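PDB 3NQP: SusD superfamily protein from Bacteroides fragilis NCTC 9343, which probably binds glycans at the bacterial outer membrane, as other members of the SusD family do. Local coordinates for residues A[61-66]-A[314-319]; A[283-288]-A[355-360]; A[293-298]-A[341-346]. All coordinates share one frame; numbering follows the deposited sequence.

Contact 1 (A[61-66]-A[314-319])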
ATOM      1  N   ASP A  61      -5.352  13.067  20.457  1.00 12.10           N
ATOM      2  CA  ASP A  61      -6.727  13.004  20.962  1.00 10.18           C
ATOM      3  C   ASP A  61      -6.833  12.378  22.366  1.00 15.13           C
ATOM      4  O   ASP A  61      -7.915  12.410  23.003  1.00 14.15           O
ATOM      5  CB  ASP A  61      -7.609  12.226  20.003  1.00 10.56           C
ATOM      6  CG  ASP A  61      -9.089  12.534  20.204  1.00 13.48           C
ATOM      7  OD1 ASP A  61      -9.423  13.727  20.274  1.00 11.96           O
ATOM      8  OD2 ASP A  61      -9.877  11.584  20.293  1.00 11.87           O
ATOM      9  N   GLY A  62      -5.725  11.811  22.844  1.00 15.66           N
ATOM     10  CA  GLY A  62      -5.638  11.356  24.228  1.00 15.51           C
ATOM     11  C   GLY A  62      -5.597   9.858  24.423  1.00 17.30           C
ATOM     12  O   GLY A  62      -5.528   9.426  25.558  1.00 13.47           O
HETATM   13  N   MSE A  63      -5.568   9.070  23.333  1.00 14.19           N
HETATM   14  CA  MSE A  63      -5.734   7.626  23.430  1.00 15.66           C
HETATM   15  C   MSE A  63      -4.433   6.916  23.046  1.00 14.12           C
HETATM   16  O   MSE A  63      -3.760   7.322  22.122  1.00 15.16           O
HETATM   17  CB  MSE A  63      -6.867   7.187  22.516  1.00 16.21           C
HETATM   18  CG  MSE A  63      -7.153   5.746  22.492  1.00 16.53           C
HETATM   19 SE   MSE A  63      -7.471   5.010  24.324  0.75 13.71          SE
HETATM   20  CE  MSE A  63      -7.095   3.217  23.922  1.00 27.01           C
ATOM     21  N   GLY A  64      -4.084   5.856  23.766  1.00 16.24           N
ATOM     22  CA  GLY A  64      -2.919   5.030  23.419  1.00 14.37           C
ATOM     23  C   GLY A  64      -3.109   4.428  22.031  1.00 15.72           C
ATOM     24  O   GLY A  64      -4.150   3.822  21.747  1.00 12.94           O
ATOM     25  N   VAL A  65      -2.090   4.550  21.179  1.00 12.38           N
ATOM     26  CA  VAL A  65      -2.229   4.141  19.803  1.00 13.16           C
ATOM     27  C   VAL A  65      -2.040   2.651  19.669  1.00 12.76           C
ATOM     28  O   VAL A  65      -1.465   2.028  20.548  1.00 12.35           O
ATOM     29  CB  VAL A  65      -1.217   4.857  18.854  1.00 14.81           C
ATOM     30  CG1 VAL A  65      -1.507   6.373  18.795  1.00 14.02           C
ATOM     31  CG2 VAL A  65       0.207   4.542  19.255  1.00 14.65           C
ATOM     32  N   SER A  66      -2.547   2.092  18.578  1.00 11.43           N
ATOM     33  CA  SER A  66      -2.452   0.631  18.346  1.00 15.82           C
ATOM     34  C   SER A  66      -1.149   0.231  17.670  1.00 15.37           C
ATOM     35  O   SER A  66      -0.474   1.077  17.055  1.00 11.58           O
ATOM     36  CB  SER A  66      -3.631   0.167  17.506  1.00 14.74           C
ATOM     37  OG  SER A  66      -4.863   0.442  18.187  1.00 21.22           O
ATOM     38  N   ASN A 314     -11.894   7.548  16.275  1.00 10.45           N
ATOM     39  CA  ASN A 314     -10.929   7.614  17.334  1.00 11.00           C
ATOM     40  C   ASN A 314      -9.589   8.000  16.728  1.00 11.48           C
ATOM     41  O   ASN A 314      -9.496   8.197  15.517  1.00 11.22           O
ATOM     42  CB  ASN A 314     -10.900   6.326  18.232  1.00  9.58           C
ATOM     43  CG  ASN A 314     -10.264   5.133  17.566  1.00 16.33           C
ATOM     44  OD1 ASN A 314      -9.323   5.295  16.822  1.00 21.21           O
ATOM     45  ND2 ASN A 314     -10.703   3.893  17.945  1.00 13.98           N
ATOM     46  N   GLN A 315      -8.593   8.217  17.574  1.00 11.55           N
ATOM     47  CA  GLN A 315      -7.243   8.497  17.101  1.00 13.35           C
ATOM     48  C   GLN A 315      -6.282   7.493  17.712  1.00 12.23           C
ATOM     49  O   GLN A 315      -5.633   7.738  18.733  1.00 10.28           O
ATOM     50  CB  GLN A 315      -6.775   9.936  17.378  1.00 13.63           C
ATOM     51  CG  GLN A 315      -5.554  10.270  16.484  1.00 11.38           C
ATOM     52  CD  GLN A 315      -5.111  11.691  16.578  1.00 11.94           C
ATOM     53  OE1 GLN A 315      -5.177  12.277  17.651  1.00 10.72           O
ATOM     54  NE2 GLN A 315      -4.591  12.252  15.463  1.00  8.59           N
ATOM     55  N   THR A 316      -6.255   6.340  17.070  1.00 10.83           N
ATOM     56  CA  THR A 316      -5.389   5.242  17.441  1.00 12.02           C
ATOM     57  C   THR A 316      -4.293   4.962  16.407  1.00 12.93           C
ATOM     58  O   THR A 316      -3.505   4.064  16.585  1.00 10.48           O
ATOM     59  CB  THR A 316      -6.228   3.930  17.732  1.00 12.36           C
ATOM     60  OG1 THR A 316      -7.148   3.663  16.674  1.00 11.58           O
ATOM     61  CG2 THR A 316      -7.033   4.082  19.066  1.00  9.16           C
ATOM     62  N   TYR A 317      -4.240   5.759  15.350  1.00 11.75           N
ATOM     63  CA  TYR A 317      -3.133   5.804  14.406  1.00 10.55           C
ATOM     64  C   TYR A 317      -2.936   7.279  14.068  1.00 13.25           C
ATOM     65  O   TYR A 317      -3.927   7.974  13.732  1.00 10.89           O
ATOM     66  CB  TYR A 317      -3.446   5.037  13.074  1.00  9.55           C
ATOM     67  CG  TYR A 317      -3.659   3.560  13.295  1.00 12.21           C
ATOM     68  CD1 TYR A 317      -4.913   3.072  13.643  1.00 13.57           C
ATOM     69  CD2 TYR A 317      -2.612   2.661  13.231  1.00 12.45           C
ATOM     70  CE1 TYR A 317      -5.127   1.742  13.916  1.00 10.17           C
ATOM     71  CE2 TYR A 317      -2.818   1.327  13.488  1.00 14.43           C
ATOM     72  CZ  TYR A 317      -4.082   0.861  13.817  1.00 13.48           C
ATOM     73  OH  TYR A 317      -4.294  -0.458  14.116  1.00 15.91           O
ATOM     74  N   GLU A 318      -1.710   7.770  14.188  1.00  8.79           N
ATOM     75  CA  GLU A 318      -1.419   9.178  13.932  1.00 10.85           C
ATOM     76  C   GLU A 318      -0.019   9.397  13.379  1.00 11.97           C
ATOM     77  O   GLU A 318       0.970   8.999  13.982  1.00  9.56           O
ATOM     78  CB  GLU A 318      -1.509  10.028  15.201  1.00 11.15           C
ATOM     79  CG  GLU A 318      -1.435  11.610  14.938  1.00  8.16           C
ATOM     80  CD  GLU A 318      -1.587  12.408  16.237  1.00 10.89           C
ATOM     81  OE1 GLU A 318      -1.783  11.778  17.293  1.00 12.33           O
ATOM     82  OE2 GLU A 318      -1.576  13.664  16.179  1.00 12.88           O
ATOM     83  N   TYR A 319       0.057  10.145  12.292  1.00 11.44           N
ATOM     84  CA  TYR A 319       1.350  10.517  11.746  1.00 12.44           C
ATOM     85  C   TYR A 319       2.021  11.569  12.583  1.00 11.54           C
ATOM     86  O   TYR A 319       1.378  12.497  13.094  1.00 10.96           O
ATOM     87  CB  TYR A 319       1.213  11.019  10.325  1.00 10.83           C
ATOM     88  CG  TYR A 319       0.819   9.927   9.369  1.00 11.55           C
ATOM     89  CD1 TYR A 319       1.772   9.090   8.830  1.00 10.58           C
ATOM     90  CD2 TYR A 319      -0.503   9.727   9.023  1.00  9.15           C
ATOM     91  CE1 TYR A 319       1.412   8.044   7.963  1.00  7.05           C
ATOM     92  CE2 TYR A 319      -0.876   8.692   8.107  1.00  8.67           C
ATOM     93  CZ  TYR A 319       0.111   7.856   7.617  1.00 14.21           C
ATOM     94  OH  TYR A 319      -0.196   6.828   6.757  1.00 12.54           O
TER
HETATM   95  O   HOH W   1      -8.921   8.753  20.505  1.00 14.85           O
HETATM   96  O   HOH W   2      -0.764   3.474  15.777  1.00 11.19           O
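The backbones of 61-66 and 314-319 come closest where V65 faces T316, with the CA of V65 4.1 Å from the CA of T316, and separate toward D61 and Q315. One main-chain bond secures the close end: the amide N of S66 donates to the carbonyl O of T316 over 3.0 Å, in the carbonyl plane and on a lone pair, at a nearly straight 166°. At the other end a side chain takes over. Q315 CG, anti to the backbone N (chi1 -163°), and an extended chain carry CD toward D61; the turn of the amide at chi3 then gives OE1 to D61 N at 2.9 Å. That N lies nearly along the C=O axis of the side-chain amide, although the N-H itself is bent. A water bridges the same pair, donating to D61 OD2 and accepting from Q315 N.

Neither segment forms regular secondary structure. The contact instead brings together two loops almost 250 residues apart in the sequence, one within the range of the starch-binding family associated with the outer membrane, the other within that of the SusD family. Between the two bonds the contacts are van der Waals. Selenomethionine M63 runs next to T316 in the same direction, with its CG 3.8 Å from T316 CG2. Two more set carbon against oxygen: V65 CB is 3.3 Å from T316 O, and S66 CB is 3.5 Å from Y317 OH, a hydroxyl hydrogen-bonded to N67. T316 OG1 turns to its own segment, donating to N314 OD1, and D61 OD1 is held by T292.

Contact 2 (A[283-288]-A[355-360]); sequences FTYNVG and GTHVRK
V358 and F283 are joined by the main-chain hydrogen bond of this contact, in which V358 N donates to F283 O over 3.0 Å at an almost straight 165°, from a position tilted out of the carbonyl plane. The same carbonyl oxygen receives a second, weaker approach, a CA-H...O contact from H357 CA at 3.5 Å. The other hydrogen bond uses a side chain. H357 CG lies anti to its carbonyl carbon and beside the backbone N (chi1 -45°), and the ring presents ND1 to T284 O at 2.9 Å. The oxygen sits at the ring edge, close to the imidazole plane, whereas the nitrogen stands above the plane of the T284 carbonyl. NE2 of the same ring is hydrogen-bonded to S341 OG, so both ring nitrogens are engaged, which should restrict rotation of the imidazole.

In fold terms, the histidine stands on strand 351-358, whose antiparallel partner in a two-stranded sheet is strand 338-344, and it reaches from there to an irregular loop that follows strand 265-269. The loop thus lies against the sheet without joining it as a regular strand.

Aromatic contact comes from Y285, whose ring turns its edge toward the face of H357 in a T-shaped pair, with planes 88° apart and ring centroids separated by 6.0 Å. Y285 OH is hydrogen-bonded to D305. Apolar contact concentrates on F283 and V358, neighbours with a common heading: F283 CB is 3.8 Å from V358 CB, and V358 CG2 is also 3.8 Å from F283 CD2, meeting the ring obliquely. F283 also packs on W40 and I44 of helix 39-48. A separate van der Waals contact sets a methyl group against a carbonyl, T284 CG2 at 3.7 Å from V358 O.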
ATOM      1  N   PHE A 283      -8.003   7.089  12.291  1.00  8.36           N
ATOM      2  CA  PHE A 283      -6.965   8.121  12.098  1.00  9.36           C
ATOM      3  C   PHE A 283      -7.537   9.524  12.382  1.00 11.96           C
ATOM      4  O   PHE A 283      -6.936  10.517  11.961  1.00 11.77           O
ATOM      5  CB  PHE A 283      -6.431   8.152  10.656  1.00  7.20           C
ATOM      6  CG  PHE A 283      -5.503   7.018  10.298  1.00  8.10           C
ATOM      7  CD1 PHE A 283      -5.973   5.734  10.150  1.00 10.31           C
ATOM      8  CD2 PHE A 283      -4.166   7.272  10.000  1.00 11.21           C
ATOM      9  CE1 PHE A 283      -5.083   4.703   9.790  1.00 11.25           C
ATOM     10  CE2 PHE A 283      -3.295   6.254   9.631  1.00  8.44           C
ATOM     11  CZ  PHE A 283      -3.752   4.989   9.518  1.00 13.99           C
ATOM     12  N   THR A 284      -8.703   9.601  13.027  1.00 12.06           N
ATOM     13  CA  THR A 284      -9.400  10.896  13.195  1.00  9.76           C
ATOM     14  C   THR A 284      -9.389  11.422  14.644  1.00 14.06           C
ATOM     15  O   THR A 284      -8.319  11.804  15.164  1.00 14.41           O
ATOM     16  CB  THR A 284     -10.812  10.854  12.586  1.00 10.27           C
ATOM     17  OG1 THR A 284     -11.680   9.966  13.311  1.00  7.83           O
ATOM     18  CG2 THR A 284     -10.718  10.429  11.111  1.00  8.75           C
ATOM     19  N   TYR A 285     -10.564  11.455  15.291  1.00 10.49           N
ATOM     20  CA  TYR A 285     -10.664  11.839  16.671  1.00  7.84           C
ATOM     21  C   TYR A 285     -12.017  11.275  17.206  1.00 12.63           C
ATOM     22  O   TYR A 285     -12.927  10.886  16.432  1.00 10.48           O
ATOM     23  CB  TYR A 285     -10.579  13.356  16.820  1.00  9.65           C
ATOM     24  CG  TYR A 285     -11.559  14.035  15.904  1.00  9.36           C
ATOM     25  CD1 TYR A 285     -11.224  14.288  14.576  1.00 12.24           C
ATOM     26  CD2 TYR A 285     -12.825  14.377  16.337  1.00 11.41           C
ATOM     27  CE1 TYR A 285     -12.125  14.880  13.699  1.00 14.73           C
ATOM     28  CE2 TYR A 285     -13.749  14.997  15.444  1.00 12.81           C
ATOM     29  CZ  TYR A 285     -13.392  15.222  14.139  1.00 14.50           C
ATOM     30  OH  TYR A 285     -14.294  15.788  13.247  1.00 12.51           O
ATOM     31  N   ASN A 286     -12.104  11.210  18.523  1.00 11.88           N
ATOM     32  CA  ASN A 286     -13.256  10.702  19.238  1.00 11.99           C
ATOM     33  C   ASN A 286     -14.069  11.892  19.761  1.00  9.61           C
ATOM     34  O   ASN A 286     -13.708  12.483  20.764  1.00 12.15           O
ATOM     35  CB  ASN A 286     -12.735   9.885  20.421  1.00 10.93           C
ATOM     36  CG  ASN A 286     -13.804   9.043  21.100  1.00 15.57           C
ATOM     37  OD1 ASN A 286     -14.934   9.466  21.268  1.00 14.32           O
ATOM     38  ND2 ASN A 286     -13.425   7.833  21.512  1.00  8.69           N
ATOM     39  N   VAL A 287     -15.198  12.190  19.157  1.00 13.29           N
ATOM     40  CA  VAL A 287     -16.018  13.334  19.628  1.00 11.91           C
ATOM     41  C   VAL A 287     -16.573  13.092  21.039  1.00 15.01           C
ATOM     42  O   VAL A 287     -16.627  13.999  21.865  1.00 10.83           O
ATOM     43  CB  VAL A 287     -17.131  13.636  18.653  1.00 14.83           C
ATOM     44  CG1 VAL A 287     -18.186  14.570  19.284  1.00 15.87           C
ATOM     45  CG2 VAL A 287     -16.537  14.300  17.423  1.00 14.80           C
ATOM     46  N   GLY A 288     -16.926  11.851  21.322  1.00 11.83           N
ATOM     47  CA  GLY A 288     -17.448  11.462  22.620  1.00 14.47           C
ATOM     48  C   GLY A 288     -16.544  11.772  23.809  1.00 15.52           C
ATOM     49  O   GLY A 288     -16.999  12.301  24.826  1.00 12.60           O
ATOM     50  N   GLY A 355      -1.984  18.313  16.702  1.00 13.99           N
ATOM     51  CA  GLY A 355      -2.202  17.015  16.081  1.00 14.39           C
ATOM     52  C   GLY A 355      -2.623  17.152  14.626  1.00 12.78           C
ATOM     53  O   GLY A 355      -2.856  18.243  14.123  1.00  9.31           O
ATOM     54  N   THR A 356      -2.647  16.022  13.946  1.00 11.60           N
ATOM     55  CA  THR A 356      -3.098  15.957  12.596  1.00 10.85           C
ATOM     56  C   THR A 356      -3.989  14.734  12.507  1.00 13.24           C
ATOM     57  O   THR A 356      -3.798  13.783  13.251  1.00 11.90           O
ATOM     58  CB  THR A 356      -1.900  15.863  11.603  1.00  9.88           C
ATOM     59  OG1 THR A 356      -1.177  14.659  11.864  1.00  8.10           O
ATOM     60  CG2 THR A 356      -0.973  17.096  11.723  1.00  7.84           C
ATOM     61  N   HIS A 357      -4.923  14.757  11.546  1.00 11.55           N
ATOM     62  CA  HIS A 357      -6.041  13.841  11.475  1.00 10.81           C
ATOM     63  C   HIS A 357      -6.388  13.597   9.990  1.00 10.43           C
ATOM     64  O   HIS A 357      -6.453  14.532   9.196  1.00 12.17           O
ATOM     65  CB  HIS A 357      -7.230  14.469  12.243  1.00 14.03           C
ATOM     66  CG  HIS A 357      -6.849  15.065  13.563  1.00 11.16           C
ATOM     67  ND1 HIS A 357      -6.892  14.350  14.738  1.00 12.28           N
ATOM     68  CD2 HIS A 357      -6.424  16.316  13.898  1.00 15.20           C
ATOM     69  CE1 HIS A 357      -6.481  15.123  15.737  1.00 14.96           C
ATOM     70  NE2 HIS A 357      -6.218  16.329  15.256  1.00 10.44           N
ATOM     71  N   VAL A 358      -6.508  12.329   9.591  1.00 11.28           N
ATOM     72  CA  VAL A 358      -6.498  12.008   8.179  1.00  9.52           C
ATOM     73  C   VAL A 358      -7.907  11.978   7.630  1.00  9.88           C
ATOM     74  O   VAL A 358      -8.748  11.152   8.058  1.00 10.41           O
ATOM     75  CB  VAL A 358      -5.761  10.640   7.901  1.00  5.32           C
ATOM     76  CG1 VAL A 358      -5.818  10.305   6.403  1.00  9.18           C
ATOM     77  CG2 VAL A 358      -4.282  10.733   8.388  1.00  8.94           C
ATOM     78  N   ARG A 359      -8.166  12.879   6.671  1.00 10.00           N
ATOM     79  CA  ARG A 359      -9.445  12.957   5.996  1.00 11.59           C
ATOM     80  C   ARG A 359      -9.356  12.590   4.500  1.00 13.85           C
ATOM     81  O   ARG A 359     -10.271  12.891   3.726  1.00 11.62           O
ATOM     82  CB  ARG A 359     -10.017  14.369   6.158  1.00 12.12           C
ATOM     83  CG  ARG A 359      -9.125  15.451   5.608  1.00 13.57           C
ATOM     84  CD  ARG A 359      -9.907  16.771   5.481  1.00 11.70           C
ATOM     85  NE  ARG A 359      -8.991  17.897   5.530  1.00 10.34           N
ATOM     86  CZ  ARG A 359      -9.360  19.124   5.890  1.00 11.00           C
ATOM     87  NH1 ARG A 359     -10.628  19.333   6.200  1.00 13.88           N
ATOM     88  NH2 ARG A 359      -8.466  20.121   5.949  1.00  9.82           N
ATOM     89  N   LYS A 360      -8.269  11.916   4.121  1.00 13.36           N
ATOM     90  CA  LYS A 360      -7.974  11.569   2.732  1.00 11.80           C
ATOM     91  C   LYS A 360      -9.043  10.723   2.084  1.00 13.29           C
ATOM     92  O   LYS A 360      -9.343  10.923   0.907  1.00 12.04           O
ATOM     93  CB  LYS A 360      -6.654  10.791   2.658  1.00 12.22           C
ATOM     94  CG  LYS A 360      -6.106  10.603   1.221  1.00 10.23           C
ATOM     95  CD  LYS A 360      -4.669  10.069   1.235  1.00 11.48           C
ATOM     96  CE  LYS A 360      -4.189   9.717  -0.171  1.00 10.84           C
ATOM     97  NZ  LYS A 360      -2.734   9.454  -0.193  1.00 10.95           N
TER

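Contact 3 (A[293-298]-A[341-346])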
ATOM      1  N   LYS A 293     -11.555  17.811  20.004  1.00 10.85           N
ATOM      2  CA  LYS A 293     -12.750  18.669  19.830  1.00 10.26           C
ATOM      3  C   LYS A 293     -12.667  19.993  20.549  1.00 12.67           C
ATOM      4  O   LYS A 293     -13.339  20.943  20.131  1.00 13.32           O
ATOM      5  CB  LYS A 293     -14.039  17.981  20.253  1.00 11.23           C
ATOM      6  CG  LYS A 293     -14.050  17.452  21.702  1.00 18.89           C
ATOM      7  CD  LYS A 293     -15.446  17.014  22.157  1.00 21.47           C
ATOM      8  CE  LYS A 293     -15.451  16.487  23.628  1.00 25.89           C
ATOM      9  NZ  LYS A 293     -14.760  15.133  23.848  1.00 23.71           N
ATOM     10  N   ASN A 294     -11.879  20.064  21.613  1.00 14.00           N
ATOM     11  CA  ASN A 294     -11.751  21.298  22.398  1.00 15.31           C
ATOM     12  C   ASN A 294     -10.537  22.114  21.997  1.00 14.52           C
ATOM     13  O   ASN A 294     -10.280  23.121  22.586  1.00 15.97           O
ATOM     14  CB  ASN A 294     -11.707  20.986  23.898  1.00 16.93           C
ATOM     15  CG  ASN A 294     -12.969  20.286  24.373  1.00 21.95           C
ATOM     16  OD1 ASN A 294     -14.075  20.668  24.009  1.00 23.06           O
ATOM     17  ND2 ASN A 294     -12.797  19.242  25.146  1.00 21.05           N
ATOM     18  N   ARG A 295      -9.787  21.686  20.990  1.00 14.22           N
ATOM     19  CA  ARG A 295      -8.663  22.474  20.530  1.00 11.66           C
ATOM     20  C   ARG A 295      -9.195  23.317  19.348  1.00 13.80           C
ATOM     21  O   ARG A 295     -10.428  23.534  19.234  1.00 13.87           O
ATOM     22  CB  ARG A 295      -7.484  21.574  20.153  1.00 14.80           C
ATOM     23  CG  ARG A 295      -6.955  20.782  21.329  1.00 15.56           C
ATOM     24  CD  ARG A 295      -5.521  20.256  21.215  1.00 15.07           C
ATOM     25  NE  ARG A 295      -5.213  19.623  22.500  1.00 16.86           N
ATOM     26  CZ  ARG A 295      -5.472  18.348  22.802  1.00 17.14           C
ATOM     27  NH1 ARG A 295      -5.962  17.507  21.893  1.00 12.32           N
ATOM     28  NH2 ARG A 295      -5.227  17.890  24.019  1.00 15.98           N
ATOM     29  N   TYR A 296      -8.295  23.804  18.495  1.00 11.84           N
ATOM     30  CA  TYR A 296      -8.640  24.798  17.499  1.00 14.65           C
ATOM     31  C   TYR A 296      -8.221  24.384  16.095  1.00 14.99           C
ATOM     32  O   TYR A 296      -7.308  23.620  15.905  1.00 15.64           O
ATOM     33  CB  TYR A 296      -8.020  26.157  17.852  1.00 18.43           C
ATOM     34  CG  TYR A 296      -8.466  26.634  19.194  1.00 19.47           C
ATOM     35  CD1 TYR A 296      -9.611  27.393  19.323  1.00 19.81           C
ATOM     36  CD2 TYR A 296      -7.795  26.239  20.357  1.00 25.58           C
ATOM     37  CE1 TYR A 296     -10.070  27.787  20.569  1.00 23.17           C
ATOM     38  CE2 TYR A 296      -8.246  26.627  21.610  1.00 24.67           C
ATOM     39  CZ  TYR A 296      -9.394  27.393  21.707  1.00 26.82           C
ATOM     40  OH  TYR A 296      -9.850  27.831  22.939  1.00 28.12           O
ATOM     41  N   GLN A 297      -8.943  24.918  15.122  1.00 14.72           N
ATOM     42  CA  GLN A 297      -8.590  24.851  13.726  1.00 14.02           C
ATOM     43  C   GLN A 297      -7.648  25.990  13.376  1.00 13.42           C
ATOM     44  O   GLN A 297      -7.500  26.951  14.137  1.00 15.20           O
ATOM     45  CB  GLN A 297      -9.860  24.964  12.886  1.00 13.42           C
ATOM     46  CG  GLN A 297     -10.965  24.041  13.389  1.00 18.45           C
ATOM     47  CD  GLN A 297     -12.169  24.011  12.483  1.00 14.59           C
ATOM     48  OE1 GLN A 297     -12.035  23.803  11.286  1.00 12.63           O
ATOM     49  NE2 GLN A 297     -13.349  24.145  13.059  1.00 13.19           N
ATOM     50  N   ALA A 298      -7.087  25.892  12.180  1.00 11.73           N
ATOM     51  CA  ALA A 298      -6.149  26.833  11.620  1.00 14.74           C
ATOM     52  C   ALA A 298      -6.693  28.254  11.606  1.00 16.84           C
ATOM     53  O   ALA A 298      -5.920  29.180  11.776  1.00 15.01           O
ATOM     54  CB  ALA A 298      -5.720  26.402  10.138  1.00 14.84           C
ATOM     55  N   SER A 341      -5.066  20.190  14.043  1.00 15.39           N
ATOM     56  CA  SER A 341      -5.627  20.753  15.267  1.00 11.81           C
ATOM     57  C   SER A 341      -4.506  21.495  15.982  1.00 10.25           C
ATOM     58  O   SER A 341      -3.341  21.065  15.968  1.00 10.10           O
ATOM     59  CB  SER A 341      -6.265  19.667  16.153  1.00 13.92           C
ATOM     60  OG  SER A 341      -5.349  18.653  16.567  1.00  9.69           O
ATOM     61  N   TYR A 342      -4.872  22.593  16.618  1.00 11.67           N
ATOM     62  CA  TYR A 342      -3.916  23.534  17.209  1.00 13.57           C
ATOM     63  C   TYR A 342      -4.244  23.829  18.688  1.00 14.38           C
ATOM     64  O   TYR A 342      -5.399  23.910  19.059  1.00 17.44           O
ATOM     65  CB  TYR A 342      -3.957  24.873  16.470  1.00 14.89           C
ATOM     66  CG  TYR A 342      -3.518  24.810  15.040  1.00 11.73           C
ATOM     67  CD1 TYR A 342      -4.374  24.354  14.046  1.00 21.41           C
ATOM     68  CD2 TYR A 342      -2.223  25.158  14.676  1.00 11.18           C
ATOM     69  CE1 TYR A 342      -3.954  24.275  12.738  1.00 18.65           C
ATOM     70  CE2 TYR A 342      -1.809  25.081  13.394  1.00 15.63           C
ATOM     71  CZ  TYR A 342      -2.664  24.643  12.423  1.00 15.88           C
ATOM     72  OH  TYR A 342      -2.227  24.559  11.107  1.00 18.08           O
ATOM     73  N   ASN A 343      -3.201  24.007  19.490  1.00 15.52           N
ATOM     74  CA  ASN A 343      -3.283  24.707  20.775  1.00 21.62           C
ATOM     75  C   ASN A 343      -3.266  26.185  20.536  1.00 25.27           C
ATOM     76  O   ASN A 343      -2.679  26.632  19.564  1.00 19.85           O
ATOM     77  CB  ASN A 343      -2.040  24.413  21.607  1.00 26.37           C
ATOM     78  CG  ASN A 343      -2.279  23.410  22.660  1.00 32.38           C
ATOM     79  OD1 ASN A 343      -3.431  23.137  23.004  1.00 35.61           O
ATOM     80  ND2 ASN A 343      -1.183  22.863  23.229  1.00 43.01           N
ATOM     81  N   LYS A 344      -3.910  26.928  21.432  0.50 28.31           N
ATOM     82  CA  LYS A 344      -3.918  28.373  21.402  0.50 31.58           C
ATOM     83  C   LYS A 344      -3.292  28.813  22.706  0.50 35.79           C
ATOM     84  O   LYS A 344      -3.697  28.358  23.780  0.50 35.90           O
ATOM     85  CB  LYS A 344      -5.343  28.914  21.286  0.50 32.00           C
ATOM     86  CG  LYS A 344      -5.461  30.370  21.668  0.50 33.55           C
ATOM     87  CD  LYS A 344      -6.626  31.066  20.980  0.50 32.18           C
ATOM     88  CE  LYS A 344      -7.899  30.942  21.777  0.50 30.01           C
ATOM     89  NZ  LYS A 344      -8.969  31.806  21.235  0.50 35.32           N
ATOM     90  N   ASP A 345      -2.271  29.654  22.604  1.00 39.35           N
ATOM     91  CA  ASP A 345      -1.602  30.224  23.786  1.00 45.12           C
ATOM     92  C   ASP A 345      -2.592  31.092  24.589  1.00 48.23           C
ATOM     93  O   ASP A 345      -3.313  31.941  24.021  1.00 46.44           O
ATOM     94  CB  ASP A 345      -0.378  31.032  23.347  1.00 46.59           C
ATOM     95  CG  ASP A 345       0.502  31.470  24.506  1.00 51.04           C
ATOM     96  OD1 ASP A 345       0.107  32.395  25.250  1.00 49.36           O
ATOM     97  OD2 ASP A 345       1.612  30.915  24.630  1.00 44.88           O
ATOM     98  N   GLY A 346      -2.672  30.823  25.894  1.00 52.93           N
ATOM     99  CA  GLY A 346      -3.609  31.531  26.789  1.00 56.56           C
ATOM    100  C   GLY A 346      -3.401  33.049  26.833  1.00 58.70           C
ATOM    101  O   GLY A 346      -4.369  33.811  26.953  1.00 59.17           O
TER
HETATM  102  O   HOH W   3      -5.665  17.257  18.983  1.00 13.37           O
HETATM  103  O   HOH W   4      -4.060  21.185  24.729  1.00 22.80           O
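Y296 O accepts the shortest direct bond between the two segments, from Y342 N at 2.7 Å, and is also approached by S341 CA at 3.4 Å in a CA-H...O contact. The reciprocal bond, Y296 N to Y342 O at 3.0 Å, completes a hydrogen-bonded antiparallel pair. It is a single beta bridge; the end-to-end directions of 295-298 and 341-344 differ by 100°, consistent with pairing that goes no further.

Both tyrosines have CG beside the backbone N and anti to the carbonyl carbon, and each ring has its partner's carbonyl oxygen at its edge, in plane. A298 meets the Y342 ring obliquely, its CA 3.6 Å and its CB 3.8 Å from Y342 CE1. In the conformer given, K344 slants past the Y296 ring, its CB 3.7 Å from Y296 CE2; CE makes an off-centre CH-pi contact, which is tentative because a second conformer exists.

R295 and N343 extend next to each other with the same heading, and water does much of the joining. One water accepts from R295 NE, in the guanidinium plane, and donates to N343 OD1 at 2.7 Å; another accepts from R295 NH1 and is hydrogen-bonded to S341 OG, which also bonds H357 NE2. NH1 also bonds to S291 OG, and the guanidinium makes a cation-pi contact with Y354.

The whole arrangement lies near the surface at the outer end of strand 338-344. Strand 351-358 pairs with it and is touched by Y342, N343 and K344, while the chain carrying Y296 continues as loop toward helix 321-325.

Overall arrangement
The three contacts form a series on one side of the molecule, with contact 2 in the middle: its centre is about 9 Å from that of contact 1 and 14 Å from that of contact 3, whereas the centres of contacts 1 and 3 are about 18 Å apart and their nearest atoms about 5 Å. D61 OD2 of contact 1 reaches N286 N of contact 2 at 2.9 Å. Between contacts 2 and 3, which share the two-stranded sheet, G355 O lies 2.9 Å from S341 N. In sequence, contact 3 is nested within the loop closed by contact 2, while contact 1 alternates with both. A 1,2-ethanediol, probably from crystallisation, lies about 5 Å from the N343 side chain.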